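Local coordinates for protein prephenate dehydratase (PDB 3MWB) that probably catalyses the decarboxylating dehydration of prephenate to 3-phenylpyruvate in phenylalanine biosynthesis and binds L-phenylalanine through its ACT domain, at residues Pro158-Ala161 against Ala162-Gly166; Phe18-Ala21 against Ala22-Val26; Pro98-Glu101 against Leu102-Lys106; Thr68-Leu71 against Asp72-Thr76. All coordinates share one frame; numbering follows the deposited sequence.

Overall arrangement
All four contacts are local, each joining residues a helical turn or so apart within the prephenate dehydratase region, whose family is related to periplasmic binding proteins. Along the chain they come in the order 2, 4, 3, 1. Interactions 2 and 4 pack on the sheet containing strands 8-12 and 54-60, their centres about 20 Å apart; interactions 1 and 3 accompany the other five-stranded sheet, with centres about 18 Å apart. Interaction 1 bridges the two groups: Leu-159 touches helix 18-23 of interaction 2, and Gly-166 meets Pro-98 of interaction 3. Interactions 3 and 4 are farthest apart, about 41 Å between centres, with interaction 4 turned toward the phenylalanine-binding ACT domain.

Interaction 1 of 4, residues Pro158-Ala161 against Ala162-Gly166; sequences PLIA and AEQPG
Leu-159 and Glu-163, one turn apart on helix 158-163, make the looser of two side-chain meetings at the end of this helix, on the side where Glu-163 and Ala-162 are exposed to solvent. Leu-159 lays its CD1 against the carboxylate of Glu-163, 3.4 Å from OE1, a carbon-to-oxygen approach that carries no directional bond. The glutamate reaches it with CG anti to its own carbonyl carbon (chi1 -67°) and the chain extended beyond, its aliphatic part running over Leu-159 O. The other methyl of Leu-159 belongs to a different neighbour, packing on Glu-20 and Ala-21 of helix 18-23.

The tight side lies at Ile-160, which, in contrast, is buried against Ala-138, Ala-141 and Met-142 of helix 137-143. Its CG1 stands 4.0 Å from CG of Gln-164, and the glutamine, bent at chi2 (-56°), also rests on Met-142. Helix 158-163 follows strand 153-156 of a mixed five-stranded sheet, and its last turn is where the chain leaves helical geometry, at Gln-164. Ile-160 O receives the N-H of Gln-164, its N at 3.0 Å. It also takes a weak bond from Glu-163 N, which has a second weak acceptor in Leu-159 O. Two residues earlier the bond is straighter: Ala-162 N reaches Pro-158 O at 3.0 Å with an N-H...O angle of 167°. Ala-161 and Gln-164, together with Leu-167, form a magnesium site seen in a crystal structure of this protein, although this chain carries no bound ion.

Interaction 2 of 4, residues Phe18-Ala21 against Ala22-Val26; sequences FTEA and ALMQV
Glu-20 and selenomethionine Met-24 point their side chains into different surroundings, and what joins them is mainly the Glu-20 carbonyl. The first bond of Met-24 points toward the preceding turn, and its CG lies 3.4 Å from Glu-20 O. In the conformer modelled here, one of two, bends at chi2 (-56°) and chi3 carry the end away, so the position of that end is uncertain. Glu-20 holds its own CG anti to the backbone N (chi1 176°), and its OE1 accepts a hydrogen bond from Gly-16 N just before the helix.

Helix 18-23 is the helix of the beta-alpha-beta crossover that links strands 8-12 and 33-37. Leu-23 faces the mixed sheet that contains these strands, resting on Tyr-9, Phe-11 and Met-56, while its CB sits 3.4 Å from Glu-20 O. Phe-18, at the other end, meets the ring of Phe-92 with planes about 65° apart. Ala-22, just before Leu-23, brings CB to 3.3 Å from Thr-19 O and touches Val-88 of strand 81-89. Regular helical bonds underlie these placements, Leu-23 N to Thr-19 O at 3.1 Å and Met-24 N to Glu-20 O at 2.8 Å, before a type I turn from Leu-23 to Val-26 leads the chain onward.

Interaction 3 of 4, residues Pro98-Glu101 against Leu102-Lys106; sequences PGVE and LSDIK
The turn into the short 3-10 segment 102-104, in the loop joining strands 93-96 and 107-110, is closed by Asp-104, whose side chain accepts the N-H of Glu-101 while its own N-H returns to Glu-101 O. Glu-101 immediately precedes the segment, and Asp-104 lies three residues on. The N-H of Glu-101 gives a nearly straight bond (168°) to OD2 of Asp-104, with N and OD2 3.0 Å apart, meeting the oxygen on its anti side, 19° out of the carboxylate plane. In return, Asp-104 N donates to Glu-101 O at 2.9 Å from above the carbonyl plane. Asp-104 can reach back because its CG is anti to its carbonyl carbon (chi1 -60°), beside the backbone N.

The apolar part is small: Val-100 puts CG1 3.7 Å from CB of Asp-104 and, more loosely, 4.5 Å from CG1 of Ile-105, which packs with Leu-102 on Leu-170 of strand 168-171. The two acidic chains run alongside each other in the same direction. Yet Glu-101 OE1 and Asp-104 OD2 are 6.0 Å apart, and the N-H at the segment's start would probably stabilise the negative charge of Asp-104 despite this like-charged neighbour.

Interaction 4 of 4, residues Thr68-Leu71 against Asp72-Thr76; sequences TATL and DAIAT
Thr-68 meets Asp-72 one turn along helix 67-73, and its carbonyl is the first of three successive acceptors. Asp-72 N reaches Thr-68 O at 3.0 Å. A water bridges the two residues as well, donating to Asp-72 OD2 and, weakly, to Thr-68 O. Thr-68 also packs on His-113 of the second subunit.

Ala-69 follows: Ala-73 N donates to Ala-69 O at 2.9 Å, and Ala-73 CB lies 3.2 Å from Ala-69 O. Both alanines lean on helix 40-48, through Val-40 and Leu-44.

At Thr-70 the pattern continues, with Ile-74 N bonded to Thr-70 O at 3.2 Å. Ile-74 also drapes its side chain round this oxygen: CG1 lies between its backbone N and carbonyl carbon (chi1 66°), which brings it to 3.3 Å from Thr-70 O, while Ile-74 CG2 stands 3.5 Å from the same atom. The hydroxyl of Thr-70 is engaged with the backbone oxygens of Pro-58 and Gly-66.

The Leu-71 side chain packs against Ile-59 of strand 54-60 and against Arg-232 and Glu-234 of strand 230-237, joining the helix to the ACT domain. The backbone O of Leu-71 lies 3.5 Å from CB of Ala-75, which itself touches Phe-246 of that domain.

Asp-72 OD2, besides binding the water, makes a salt bridge with Arg-236, and the arginine's positive charge would be expected to keep this carboxylate ionised, tying the helix electrostatically to the ACT domain.

Interaction 1 of 4, residues Pro158-Ala161 against Ala162-Gly166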
loop_
_atom_site.group_PDB
_atom_site.type_symbol
_atom_site.label_atom_id
_atom_site.label_comp_id
_atom_site.label_asym_id
_atom_site.label_seq_id
_atom_site.Cartn_x
_atom_site.Cartn_y
_atom_site.Cartn_z
ATOM N N PRO A 158 3.547 47.187 9.642
ATOM C CA PRO A 158 3.658 48.176 10.713
ATOM C C PRO A 158 5.115 48.516 11.059
ATOM O O PRO A 158 5.396 49.653 11.430
ATOM C CB PRO A 158 2.959 47.491 11.896
ATOM C CG PRO A 158 1.930 46.638 11.248
ATOM C CD PRO A 158 2.606 46.108 9.999
ATOM N N LEU A 159 6.026 47.546 10.911
ATOM C CA LEU A 159 7.450 47.760 11.194
ATOM C C LEU A 159 7.988 49.030 10.532
ATOM O O LEU A 159 8.497 49.918 11.217
ATOM C CB LEU A 159 8.308 46.546 10.782
ATOM C CG LEU A 159 9.841 46.718 10.871
ATOM C CD1 LEU A 159 10.297 47.131 12.281
ATOM C CD2 LEU A 159 10.607 45.471 10.415
ATOM N N ILE A 160 7.865 49.113 9.208
ATOM C CA ILE A 160 8.486 50.203 8.459
ATOM C C ILE A 160 7.808 51.562 8.711
ATOM O O ILE A 160 8.470 52.618 8.668
ATOM C CB ILE A 160 8.667 49.855 6.946
ATOM C CG1 ILE A 160 9.705 50.788 6.300
ATOM C CG2 ILE A 160 7.323 49.830 6.206
ATOM C CD1 ILE A 160 10.483 50.168 5.171
ATOM N N ALA A 161 6.506 51.534 9.001
ATOM C CA ALA A 161 5.806 52.742 9.392
ATOM C C ALA A 161 6.368 53.266 10.719
ATOM O O ALA A 161 6.668 54.449 10.822
ATOM C CB ALA A 161 4.313 52.512 9.483
ATOM N N ALA A 162 6.542 52.382 11.706
ATOM C CA ALA A 162 7.098 52.766 13.011
ATOM C C ALA A 162 8.537 53.291 12.938
ATOM O O ALA A 162 8.978 54.032 13.813
ATOM C CB ALA A 162 7.010 51.606 13.998
ATOM N N GLU A 163 9.274 52.897 11.904
ATOM C CA GLU A 163 10.690 53.262 11.819
ATOM C C GLU A 163 10.956 54.520 10.985
ATOM O O GLU A 163 11.941 55.217 11.218
ATOM C CB GLU A 163 11.538 52.081 11.324
ATOM C CG GLU A 163 11.606 50.916 12.311
ATOM C CD GLU A 163 12.532 49.799 11.857
ATOM O OE1 GLU A 163 12.397 49.333 10.705
ATOM O OE2 GLU A 163 13.391 49.373 12.662
ATOM N N GLN A 164 10.077 54.811 10.030
ATOM C CA GLN A 164 10.255 55.960 9.137
ATOM C C GLN A 164 9.391 57.158 9.543
ATOM O O GLN A 164 8.159 57.101 9.423
ATOM C CB GLN A 164 9.974 55.578 7.673
ATOM C CG GLN A 164 10.883 54.492 7.093
ATOM C CD GLN A 164 12.374 54.832 7.183
ATOM O OE1 GLN A 164 12.784 55.973 6.948
ATOM N NE2 GLN A 164 13.185 53.836 7.518
ATOM N N PRO A 165 10.036 58.254 10.007
ATOM C CA PRO A 165 9.299 59.458 10.437
ATOM C C PRO A 165 8.462 60.067 9.304
ATOM O O PRO A 165 7.345 60.540 9.536
ATOM C CB PRO A 165 10.408 60.429 10.873
ATOM C CG PRO A 165 11.647 59.583 11.036
ATOM C CD PRO A 165 11.497 58.443 10.082
ATOM N N GLY A 166 8.997 60.020 8.086
ATOM C CA GLY A 166 8.325 60.572 6.914
ATOM C C GLY A 166 7.130 59.752 6.457
ATOM O O GLY A 166 6.450 60.114 5.497
#

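Interaction 2 of 4, residues Phe18-Ala21 against Ala22-Val26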
loop_
_atom_site.group_PDB
_atom_site.type_symbol
_atom_site.label_atom_id
_atom_site.label_comp_id
_atom_site.label_asym_id
_atom_site.label_seq_id
_atom_site.Cartn_x
_atom_site.Cartn_y
_atom_site.Cartn_z
ATOM N N PHE A 18 8.071 42.242 5.867
ATOM C CA PHE A 18 7.515 41.265 6.788
ATOM C C PHE A 18 8.573 40.254 7.240
ATOM O O PHE A 18 8.574 39.817 8.387
ATOM C CB PHE A 18 6.301 40.568 6.145
ATOM C CG PHE A 18 5.092 41.435 6.106
ATOM C CD1 PHE A 18 4.927 42.384 5.082
ATOM C CD2 PHE A 18 4.147 41.367 7.130
ATOM C CE1 PHE A 18 3.803 43.226 5.069
ATOM C CE2 PHE A 18 3.024 42.198 7.125
ATOM C CZ PHE A 18 2.850 43.124 6.085
ATOM N N THR A 19 9.495 39.915 6.343
ATOM C CA THR A 19 10.603 39.026 6.709
ATOM C C THR A 19 11.447 39.583 7.868
ATOM O O THR A 19 11.690 38.869 8.840
ATOM C CB THR A 19 11.469 38.664 5.499
ATOM O OG1 THR A 19 10.617 38.291 4.404
ATOM C CG2 THR A 19 12.380 37.493 5.817
ATOM N N GLU A 20 11.885 40.833 7.777
ATOM C CA GLU A 20 12.647 41.416 8.886
ATOM C C GLU A 20 11.840 41.392 10.190
ATOM O O GLU A 20 12.337 40.956 11.231
ATOM C CB GLU A 20 13.121 42.838 8.588
ATOM C CG GLU A 20 13.829 43.447 9.795
ATOM C CD GLU A 20 14.752 44.606 9.470
ATOM O OE1 GLU A 20 14.334 45.566 8.780
ATOM O OE2 GLU A 20 15.902 44.552 9.947
ATOM N N ALA A 21 10.593 41.860 10.114
ATOM C CA ALA A 21 9.676 41.847 11.263
ATOM C C ALA A 21 9.664 40.491 11.960
ATOM O O ALA A 21 9.637 40.425 13.177
ATOM C CB ALA A 21 8.258 42.261 10.836
ATOM N N ALA A 22 9.721 39.421 11.168
ATOM C CA ALA A 22 9.746 38.041 11.669
ATOM C C ALA A 22 11.059 37.665 12.353
ATOM O O ALA A 22 11.054 37.036 13.402
ATOM C CB ALA A 22 9.457 37.073 10.531
ATOM N N LEU A 23 12.184 38.022 11.740
ATOM C CA LEU A 23 13.488 37.863 12.385
ATOM C C LEU A 23 13.504 38.581 13.722
ATOM O O LEU A 23 14.052 38.079 14.705
ATOM C CB LEU A 23 14.598 38.441 11.496
ATOM C CG LEU A 23 16.043 38.318 11.995
ATOM C CD1 LEU A 23 16.378 36.874 12.440
ATOM C CD2 LEU A 23 17.007 38.800 10.912
HETATM N N MSE A 24 12.885 39.756 13.741
HETATM C CA MSE A 24 12.856 40.625 14.924
HETATM C C MSE A 24 12.217 39.970 16.145
HETATM O O MSE A 24 12.461 40.390 17.284
HETATM C CB MSE A 24 12.143 41.943 14.602
HETATM C CG MSE A 24 13.024 42.956 13.897
HETATM SE SE MSE A 24 14.624 43.309 14.942
HETATM C CE MSE A 24 15.164 41.478 15.232
ATOM N N GLN A 25 11.400 38.934 15.905
ATOM C CA GLN A 25 10.681 38.206 16.968
ATOM C C GLN A 25 11.508 37.074 17.594
ATOM O O GLN A 25 11.170 36.569 18.659
ATOM C CB GLN A 25 9.324 37.661 16.465
ATOM C CG GLN A 25 9.343 36.211 15.936
ATOM C CD GLN A 25 7.959 35.583 15.817
ATOM O OE1 GLN A 25 6.995 36.234 15.429
ATOM N NE2 GLN A 25 7.867 34.300 16.137
ATOM N N VAL A 26 12.584 36.662 16.918
ATOM C CA VAL A 26 13.463 35.590 17.438
ATOM C C VAL A 26 14.263 36.106 18.629
ATOM O O VAL A 26 14.845 37.182 18.542
ATOM C CB VAL A 26 14.450 35.086 16.361
ATOM C CG1 VAL A 26 15.227 33.867 16.860
ATOM C CG2 VAL A 26 13.708 34.768 15.070
#

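Interaction 3 of 4, residues Pro98-Glu101 against Leu102-Lys106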
loop_
_atom_site.group_PDB
_atom_site.type_symbol
_atom_site.label_atom_id
_atom_site.label_comp_id
_atom_site.label_asym_id
_atom_site.label_seq_id
_atom_site.Cartn_x
_atom_site.Cartn_y
_atom_site.Cartn_z
ATOM N N PRO A 98 3.134 62.774 5.319
ATOM C CA PRO A 98 2.301 63.690 6.114
ATOM C C PRO A 98 1.548 64.727 5.265
ATOM O O PRO A 98 2.108 65.287 4.317
ATOM C CB PRO A 98 3.320 64.389 7.021
ATOM C CG PRO A 98 4.415 63.409 7.179
ATOM C CD PRO A 98 4.515 62.709 5.844
ATOM N N GLY A 99 0.287 64.975 5.616
ATOM C CA GLY A 99 -0.539 65.957 4.908
ATOM C C GLY A 99 -1.408 65.335 3.830
ATOM O O GLY A 99 -2.418 65.912 3.433
ATOM N N VAL A 100 -1.009 64.155 3.354
ATOM C CA VAL A 100 -1.768 63.429 2.338
ATOM C C VAL A 100 -2.943 62.692 2.996
ATOM O O VAL A 100 -2.768 61.969 3.983
ATOM C CB VAL A 100 -0.865 62.458 1.510
ATOM C CG1 VAL A 100 -1.654 61.805 0.376
ATOM C CG2 VAL A 100 0.348 63.209 0.936
ATOM N N GLU A 101 -4.140 62.901 2.454
ATOM C CA GLU A 101 -5.353 62.281 2.986
ATOM C C GLU A 101 -5.910 61.286 1.975
ATOM O O GLU A 101 -5.439 61.235 0.844
ATOM C CB GLU A 101 -6.400 63.359 3.311
ATOM C CG GLU A 101 -5.871 64.545 4.120
ATOM C CD GLU A 101 -5.740 64.265 5.612
ATOM O OE1 GLU A 101 -5.544 63.091 6.004
ATOM O OE2 GLU A 101 -5.828 65.234 6.403
ATOM N N LEU A 102 -6.909 60.505 2.383
ATOM C CA LEU A 102 -7.558 59.515 1.507
ATOM C C LEU A 102 -7.969 60.062 0.133
ATOM O O LEU A 102 -7.680 59.449 -0.892
ATOM C CB LEU A 102 -8.768 58.886 2.213
ATOM C CG LEU A 102 -8.599 57.545 2.932
ATOM C CD1 LEU A 102 -7.594 57.610 4.088
ATOM C CD2 LEU A 102 -9.957 57.043 3.434
ATOM N N SER A 103 -8.629 61.217 0.125
ATOM C CA SER A 103 -9.042 61.882 -1.119
ATOM C C SER A 103 -7.883 62.211 -2.074
ATOM O O SER A 103 -8.102 62.378 -3.275
ATOM C CB SER A 103 -9.840 63.149 -0.808
ATOM O OG SER A 103 -9.181 63.935 0.167
ATOM N N ASP A 104 -6.663 62.287 -1.546
ATOM C CA ASP A 104 -5.478 62.616 -2.359
ATOM C C ASP A 104 -4.815 61.431 -3.069
ATOM O O ASP A 104 -3.838 61.626 -3.792
ATOM C CB ASP A 104 -4.422 63.327 -1.511
ATOM C CG ASP A 104 -4.921 64.616 -0.915
ATOM O OD1 ASP A 104 -5.555 65.416 -1.643
ATOM O OD2 ASP A 104 -4.662 64.836 0.288
ATOM N N ILE A 105 -5.333 60.216 -2.869
ATOM C CA ILE A 105 -4.691 58.999 -3.392
ATOM C C ILE A 105 -5.303 58.502 -4.706
ATOM O O ILE A 105 -6.483 58.121 -4.754
ATOM C CB ILE A 105 -4.724 57.861 -2.352
ATOM C CG1 ILE A 105 -3.950 58.264 -1.093
ATOM C CG2 ILE A 105 -4.175 56.552 -2.963
ATOM C CD1 ILE A 105 -4.203 57.359 0.101
ATOM N N LYS A 106 -4.506 58.525 -5.772
ATOM C CA LYS A 106 -4.925 57.968 -7.057
ATOM C C LYS A 106 -4.163 56.685 -7.378
ATOM O O LYS A 106 -4.665 55.824 -8.107
ATOM C CB LYS A 106 -4.773 59.000 -8.187
#

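Interaction 4 of 4, residues Thr68-Leu71 against Asp72-Thr76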
loop_
_atom_site.group_PDB
_atom_site.type_symbol
_atom_site.label_atom_id
_atom_site.label_comp_id
_atom_site.label_asym_id
_atom_site.label_seq_id
_atom_site.Cartn_x
_atom_site.Cartn_y
_atom_site.Cartn_z
ATOM N N THR A 68 9.092 29.878 -3.308
ATOM C CA THR A 68 9.677 28.881 -4.219
ATOM C C THR A 68 11.212 28.931 -4.205
ATOM O O THR A 68 11.871 27.895 -4.243
ATOM C CB THR A 68 9.167 29.048 -5.633
ATOM O OG1 THR A 68 9.210 30.447 -5.982
ATOM C CG2 THR A 68 7.726 28.526 -5.713
ATOM N N ALA A 69 11.776 30.129 -4.131
ATOM C CA ALA A 69 13.224 30.252 -3.985
ATOM C C ALA A 69 13.721 29.427 -2.789
ATOM O O ALA A 69 14.730 28.735 -2.885
ATOM C CB ALA A 69 13.648 31.707 -3.843
ATOM N N THR A 70 13.014 29.515 -1.671
ATOM C CA THR A 70 13.412 28.828 -0.452
ATOM C C THR A 70 13.398 27.310 -0.629
ATOM O O THR A 70 14.348 26.633 -0.269
ATOM C CB THR A 70 12.499 29.206 0.718
ATOM O OG1 THR A 70 12.740 30.572 1.078
ATOM C CG2 THR A 70 12.760 28.297 1.910
ATOM N N LEU A 71 12.318 26.803 -1.212
ATOM C CA LEU A 71 12.117 25.375 -1.405
ATOM C C LEU A 71 13.180 24.797 -2.322
ATOM O O LEU A 71 13.651 23.692 -2.098
ATOM C CB LEU A 71 10.719 25.108 -1.975
ATOM C CG LEU A 71 9.542 25.539 -1.099
ATOM C CD1 LEU A 71 8.233 25.295 -1.854
ATOM C CD2 LEU A 71 9.560 24.775 0.219
ATOM N N ASP A 72 13.582 25.553 -3.337
ATOM C CA ASP A 72 14.611 25.058 -4.253
ATOM C C ASP A 72 15.992 25.162 -3.606
ATOM O O ASP A 72 16.823 24.249 -3.737
ATOM C CB ASP A 72 14.535 25.803 -5.591
ATOM C CG ASP A 72 13.318 25.389 -6.411
ATOM O OD1 ASP A 72 12.681 24.370 -6.053
ATOM O OD2 ASP A 72 13.009 26.062 -7.421
ATOM N N ALA A 73 16.226 26.254 -2.888
ATOM C CA ALA A 73 17.574 26.521 -2.339
ATOM C C ALA A 73 18.017 25.483 -1.294
ATOM O O ALA A 73 19.186 25.054 -1.280
ATOM C CB ALA A 73 17.642 27.923 -1.764
ATOM N N ILE A 74 17.079 25.063 -0.442
ATOM C CA ILE A 74 17.389 24.136 0.652
ATOM C C ILE A 74 17.436 22.681 0.192
ATOM O O ILE A 74 17.739 21.785 0.981
ATOM C CB ILE A 74 16.406 24.287 1.852
ATOM C CG1 ILE A 74 14.979 23.862 1.461
ATOM C CG2 ILE A 74 16.417 25.734 2.353
ATOM C CD1 ILE A 74 14.006 23.808 2.646
ATOM N N ALA A 75 17.140 22.463 -1.087
ATOM C CA ALA A 75 17.071 21.117 -1.669
ATOM C C ALA A 75 18.346 20.726 -2.380
ATOM O O ALA A 75 18.469 19.604 -2.864
ATOM C CB ALA A 75 15.931 21.033 -2.622
ATOM N N THR A 76 19.296 21.649 -2.481
ATOM C CA THR A 76 20.536 21.360 -3.214
ATOM C C THR A 76 21.673 22.092 -2.567
ATOM O O THR A 76 21.452 23.088 -1.888
ATOM C CB THR A 76 20.492 21.821 -4.700
ATOM O OG1 THR A 76 19.939 23.144 -4.786
ATOM C CG2 THR A 76 19.690 20.873 -5.563
HETATM O O HOH W 1 13.059 28.540 -7.192
#